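Local coordinates for UPF0045 protein MJ1052 (Methanocaldococcus jannaschii, PDB 2EPI) that is of unknown function but belongs to the UPF0045 family and may bind thiamine or a related small molecule, at residues Ile2-Ile14 / Asn43-Ile56. Numbering follows the deposited sequence.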
loop_
_atom_site.group_PDB
_atom_site.type_symbol
_atom_site.label_atom_id
_atom_site.label_comp_id
_atom_site.label_asym_id
_atom_site.label_seq_id
_atom_site.Cartn_x
_atom_site.Cartn_y
_atom_site.Cartn_z
ATOM N N ILE A 2 -10.061 27.017 7.754
ATOM C CA ILE A 2 -11.324 26.577 7.095
ATOM C C ILE A 2 -11.083 26.109 5.664
ATOM O O ILE A 2 -11.672 25.122 5.222
ATOM C CB ILE A 2 -12.371 27.715 7.065
ATOM C CG1 ILE A 2 -13.613 27.258 6.296
ATOM C CG2 ILE A 2 -11.779 28.955 6.413
ATOM C CD1 ILE A 2 -14.714 28.295 6.237
ATOM N N PHE A 3 -10.226 26.822 4.942
ATOM C CA PHE A 3 -9.924 26.461 3.564
ATOM C C PHE A 3 -8.637 25.656 3.474
ATOM O O PHE A 3 -8.060 25.503 2.394
ATOM C CB PHE A 3 -9.818 27.720 2.700
ATOM C CG PHE A 3 -11.116 28.456 2.557
ATOM C CD1 PHE A 3 -12.195 27.862 1.909
ATOM C CD2 PHE A 3 -11.278 29.721 3.108
ATOM C CE1 PHE A 3 -13.420 28.518 1.816
ATOM C CE2 PHE A 3 -12.498 30.384 3.022
ATOM C CZ PHE A 3 -13.572 29.780 2.373
ATOM N N MET A 4 -8.192 25.142 4.616
ATOM C CA MET A 4 -6.981 24.338 4.663
ATOM C C MET A 4 -6.999 23.267 5.742
ATOM O O MET A 4 -6.930 23.556 6.936
ATOM C CB MET A 4 -5.746 25.223 4.857
ATOM C CG MET A 4 -4.462 24.435 5.107
ATOM S SD MET A 4 -4.137 23.160 3.852
ATOM C CE MET A 4 -3.260 24.122 2.626
ATOM N N ARG A 5 -7.110 22.022 5.297
ATOM C CA ARG A 5 -7.088 20.868 6.176
ATOM C C ARG A 5 -5.845 20.142 5.680
ATOM O O ARG A 5 -5.929 19.234 4.856
ATOM C CB ARG A 5 -8.328 20.001 5.966
ATOM C CG ARG A 5 -8.317 18.733 6.797
ATOM C CD ARG A 5 -9.576 17.913 6.600
ATOM N NE ARG A 5 -9.451 16.609 7.240
ATOM C CZ ARG A 5 -10.401 15.681 7.251
ATOM N NH1 ARG A 5 -11.567 15.907 6.653
ATOM N NH2 ARG A 5 -10.179 14.524 7.855
ATOM N N LYS A 6 -4.690 20.566 6.180
ATOM C CA LYS A 6 -3.417 20.003 5.750
ATOM C C LYS A 6 -3.104 18.577 6.189
ATOM O O LYS A 6 -3.338 18.184 7.336
ATOM C CB LYS A 6 -2.277 20.937 6.175
ATOM C CG LYS A 6 -0.915 20.532 5.633
ATOM C CD LYS A 6 0.162 21.555 5.978
ATOM C CE LYS A 6 -0.088 22.885 5.274
ATOM N NZ LYS A 6 0.998 23.868 5.552
ATOM N N VAL A 7 -2.568 17.807 5.246
ATOM C CA VAL A 7 -2.174 16.425 5.481
ATOM C C VAL A 7 -0.954 16.125 4.620
ATOM O O VAL A 7 -0.606 16.900 3.732
ATOM C CB VAL A 7 -3.289 15.420 5.072
ATOM C CG1 VAL A 7 -4.585 15.746 5.798
ATOM C CG2 VAL A 7 -3.498 15.454 3.558
ATOM N N VAL A 8 -0.291 15.013 4.905
ATOM C CA VAL A 8 0.856 14.582 4.110
ATOM C C VAL A 8 0.366 13.304 3.448
ATOM O O VAL A 8 -0.350 12.518 4.067
ATOM C CB VAL A 8 2.085 14.257 4.980
ATOM C CG1 VAL A 8 3.247 13.825 4.089
ATOM C CG2 VAL A 8 2.483 15.472 5.791
ATOM N N ALA A 9 0.734 13.086 2.194
ATOM C CA ALA A 9 0.267 11.886 1.511
ATOM C C ALA A 9 1.299 11.360 0.534
ATOM O O ALA A 9 2.280 12.032 0.234
ATOM C CB ALA A 9 -1.017 12.198 0.770
ATOM N N GLU A 10 1.083 10.138 0.061
ATOM C CA GLU A 10 1.979 9.563 -0.928
ATOM C C GLU A 10 1.126 8.916 -2.002
ATOM O O GLU A 10 0.156 8.216 -1.707
ATOM C CB GLU A 10 2.923 8.531 -0.314
ATOM C CG GLU A 10 3.922 7.984 -1.340
ATOM C CD GLU A 10 5.016 7.140 -0.719
ATOM O OE1 GLU A 10 4.690 6.267 0.109
ATOM O OE2 GLU A 10 6.205 7.347 -1.070
ATOM N N VAL A 11 1.489 9.165 -3.252
ATOM C CA VAL A 11 0.745 8.623 -4.375
ATOM C C VAL A 11 1.656 7.849 -5.313
ATOM O O VAL A 11 2.794 8.244 -5.556
ATOM C CB VAL A 11 0.083 9.749 -5.194
ATOM C CG1 VAL A 11 -0.555 9.171 -6.461
ATOM C CG2 VAL A 11 -0.958 10.480 -4.346
ATOM N N SER A 12 1.156 6.731 -5.818
ATOM C CA SER A 12 1.908 5.949 -6.784
ATOM C C SER A 12 0.880 5.476 -7.797
ATOM O O SER A 12 -0.233 5.083 -7.438
ATOM C CB SER A 12 2.607 4.755 -6.132
ATOM O OG SER A 12 1.682 3.783 -5.687
ATOM N N ILE A 13 1.248 5.544 -9.066
ATOM C CA ILE A 13 0.351 5.130 -10.129
ATOM C C ILE A 13 1.064 4.087 -10.966
ATOM O O ILE A 13 2.176 4.316 -11.455
ATOM C CB ILE A 13 -0.039 6.332 -11.001
ATOM C CG1 ILE A 13 -0.732 7.381 -10.133
ATOM C CG2 ILE A 13 -0.945 5.886 -12.142
ATOM C CD1 ILE A 13 -0.872 8.726 -10.785
ATOM N N ILE A 14 0.435 2.928 -11.105
ATOM C CA ILE A 14 1.009 1.847 -11.881
ATOM C C ILE A 14 0.174 1.604 -13.128
ATOM O O ILE A 14 -0.965 1.151 -13.044
ATOM C CB ILE A 14 1.044 0.532 -11.090
ATOM C CG1 ILE A 14 1.861 0.704 -9.810
ATOM C CG2 ILE A 14 1.635 -0.572 -11.955
ATOM C CD1 ILE A 14 1.808 -0.503 -8.900
ATOM N N ASN A 43 9.895 10.647 -5.116
ATOM C CA ASN A 43 10.967 9.728 -4.779
ATOM C C ASN A 43 10.919 8.592 -5.798
ATOM O O ASN A 43 10.073 8.596 -6.693
ATOM C CB ASN A 43 10.837 9.225 -3.329
ATOM C CG ASN A 43 9.545 8.475 -3.061
ATOM O OD1 ASN A 43 9.351 7.358 -3.537
ATOM N ND2 ASN A 43 8.661 9.085 -2.273
ATOM N N ALA A 44 11.823 7.629 -5.681
ATOM C CA ALA A 44 11.884 6.529 -6.631
ATOM C C ALA A 44 10.716 5.545 -6.616
ATOM O O ALA A 44 10.611 4.716 -7.514
ATOM C CB ALA A 44 13.200 5.770 -6.448
ATOM N N MET A 45 9.838 5.629 -5.616
ATOM C CA MET A 45 8.712 4.694 -5.535
ATOM C C MET A 45 7.322 5.340 -5.477
ATOM O O MET A 45 6.307 4.646 -5.388
ATOM C CB MET A 45 8.888 3.777 -4.320
ATOM C CG MET A 45 10.051 2.788 -4.433
ATOM S SD MET A 45 9.808 1.557 -5.750
ATOM C CE MET A 45 8.612 0.447 -4.983
ATOM N N GLY A 46 7.276 6.660 -5.524
ATOM C CA GLY A 46 5.999 7.350 -5.475
ATOM C C GLY A 46 6.252 8.829 -5.296
ATOM O O GLY A 46 7.397 9.277 -5.376
ATOM N N THR A 47 5.188 9.584 -5.061
ATOM C CA THR A 47 5.308 11.022 -4.856
ATOM C C THR A 47 4.642 11.417 -3.549
ATOM O O THR A 47 3.507 11.028 -3.287
ATOM C CB THR A 47 4.639 11.803 -5.990
ATOM O OG1 THR A 47 5.296 11.503 -7.227
ATOM C CG2 THR A 47 4.724 13.308 -5.722
ATOM N N VAL A 48 5.355 12.181 -2.728
ATOM C CA VAL A 48 4.816 12.646 -1.457
ATOM C C VAL A 48 4.216 14.027 -1.695
ATOM O O VAL A 48 4.802 14.854 -2.392
ATOM C CB VAL A 48 5.921 12.723 -0.366
ATOM C CG1 VAL A 48 5.396 13.445 0.874
ATOM C CG2 VAL A 48 6.369 11.320 -0.000
ATOM N N LEU A 49 3.038 14.264 -1.134
ATOM C CA LEU A 49 2.362 15.539 -1.312
ATOM C C LEU A 49 1.984 16.106 0.044
ATOM O O LEU A 49 1.738 15.360 0.993
ATOM C CB LEU A 49 1.090 15.353 -2.155
ATOM C CG LEU A 49 1.227 14.645 -3.505
ATOM C CD1 LEU A 49 -0.155 14.266 -4.038
ATOM C CD2 LEU A 49 1.964 15.550 -4.483
ATOM N N GLU A 50 1.954 17.433 0.122
ATOM C CA GLU A 50 1.580 18.140 1.340
ATOM C C GLU A 50 0.606 19.241 0.939
ATOM O O GLU A 50 0.886 20.024 0.032
ATOM C CB GLU A 50 2.799 18.773 2.014
ATOM C CG GLU A 50 2.428 19.598 3.252
ATOM C CD GLU A 50 3.556 20.499 3.732
ATOM O OE1 GLU A 50 4.664 19.987 3.989
ATOM O OE2 GLU A 50 3.331 21.724 3.856
ATOM N N GLY A 51 -0.537 19.294 1.611
ATOM C CA GLY A 51 -1.523 20.311 1.292
ATOM C C GLY A 51 -2.908 19.933 1.768
ATOM O O GLY A 51 -3.065 18.996 2.547
ATOM N N ASP A 52 -3.913 20.667 1.293
ATOM C CA ASP A 52 -5.300 20.425 1.668
ATOM C C ASP A 52 -5.780 19.045 1.219
ATOM O O ASP A 52 -5.507 18.619 0.096
ATOM C CB ASP A 52 -6.201 21.499 1.060
ATOM C CG ASP A 52 -7.664 21.272 1.378
ATOM O OD1 ASP A 52 -8.056 21.467 2.552
ATOM O OD2 ASP A 52 -8.417 20.882 0.458
ATOM N N LEU A 53 -6.515 18.362 2.092
ATOM C CA LEU A 53 -7.010 17.021 1.784
ATOM C C LEU A 53 -7.854 16.958 0.517
ATOM O O LEU A 53 -7.682 16.055 -0.298
ATOM C CB LEU A 53 -7.808 16.459 2.966
ATOM C CG LEU A 53 -8.420 15.063 2.787
ATOM C CD1 LEU A 53 -7.354 14.062 2.360
ATOM C CD2 LEU A 53 -9.058 14.626 4.097
ATOM N N ASP A 54 -8.766 17.909 0.343
ATOM C CA ASP A 54 -9.603 17.898 -0.844
ATOM C C ASP A 54 -8.785 18.130 -2.111
ATOM O O ASP A 54 -9.054 17.524 -3.146
ATOM C CB ASP A 54 -10.715 18.945 -0.735
ATOM C CG ASP A 54 -11.709 18.620 0.359
ATOM O OD1 ASP A 54 -12.026 17.424 0.531
ATOM O OD2 ASP A 54 -12.181 19.557 1.041
ATOM N N GLU A 55 -7.784 19.000 -2.034
ATOM C CA GLU A 55 -6.955 19.260 -3.203
ATOM C C GLU A 55 -6.157 18.012 -3.572
ATOM O O GLU A 55 -5.972 17.712 -4.752
ATOM C CB GLU A 55 -6.012 20.438 -2.948
ATOM C CG GLU A 55 -6.742 21.773 -2.819
ATOM C CD GLU A 55 -7.641 22.055 -4.013
ATOM O OE1 GLU A 55 -7.117 22.154 -5.142
ATOM O OE2 GLU A 55 -8.873 22.174 -3.827
ATOM N N ILE A 56 -5.692 17.284 -2.564
ATOM C CA ILE A 56 -4.923 16.069 -2.815
ATOM C C ILE A 56 -5.815 15.003 -3.441
ATOM O O ILE A 56 -5.385 14.271 -4.332
ATOM C CB ILE A 56 -4.275 15.539 -1.511
ATOM C CG1 ILE A 56 -3.069 16.419 -1.159
ATOM C CG2 ILE A 56 -3.842 14.076 -1.679
ATOM C CD1 ILE A 56 -2.384 16.055 0.141
HETATM O O HOH W 1 1.439 22.992 2.403
#
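Strands 6-14 and 46-50 run antiparallel as neighbours in the antiparallel four-stranded sheet of a ferredoxin-like alpha+beta fold, their axes 160° apart in direction, with paired backbone bonds joining Val7 to Gly51, Ala9 to Leu49 and Val11 to Thr47. The last two pairs are both short, as in Val11 N to Thr47 O at 2.7 Å, whereas Gly51 N lies 3.2 Å from Val7 O. Pairing runs on past the turn at Gly51 through Lys6 and Asp52 and ends where Leu53 N, in the first residue of helix 53-68, donates to Arg5 O at 3.0 Å. Arg5 N donates to the anti lone pair of Asp52 OD1 at 3.0 Å, while Asp52, the N-cap, accepts from Glu55 N through OD2, so one carboxylate ties the residue just before strand 6-14 to the N-terminus of helix 53-68. Leu53 CD2 sits 3.6 Å from Arg5 CZ, over the centre of one guanidinium face; the extended arginine chain, with CG anti to the backbone N (chi1 176°), runs alongside the leucine, and Arg5 reaches on to Glu82. At the opposite end of the pairing, Asn43 ND2 reaches Glu10 OE2 at 3.2 Å with a nearly straight N-H...O angle of 164°, the two planes steeply inclined. Asn43 OD1 takes Met45 N at 2.7 Å in an Asx turn, so both ends of the amide are used and its rotation is fixed. With an alanine here, Glu10 OE2 would probably lose its amide donor and Met45 N its side-chain acceptor, letting the Asx turn relax. Glu10 of a second subunit lies close, and the Asn43 N-H probably eases this like-charge approach. On the face of Val7 and Ala9, Ile56 CD1 packs 3.6 Å from Val7 CG2, bringing helix 53-68 onto the sheet. Phe60 of that helix and Phe33 of helix 23-33 cover Val11, while strands 39-43 and 73-83 flank the pair.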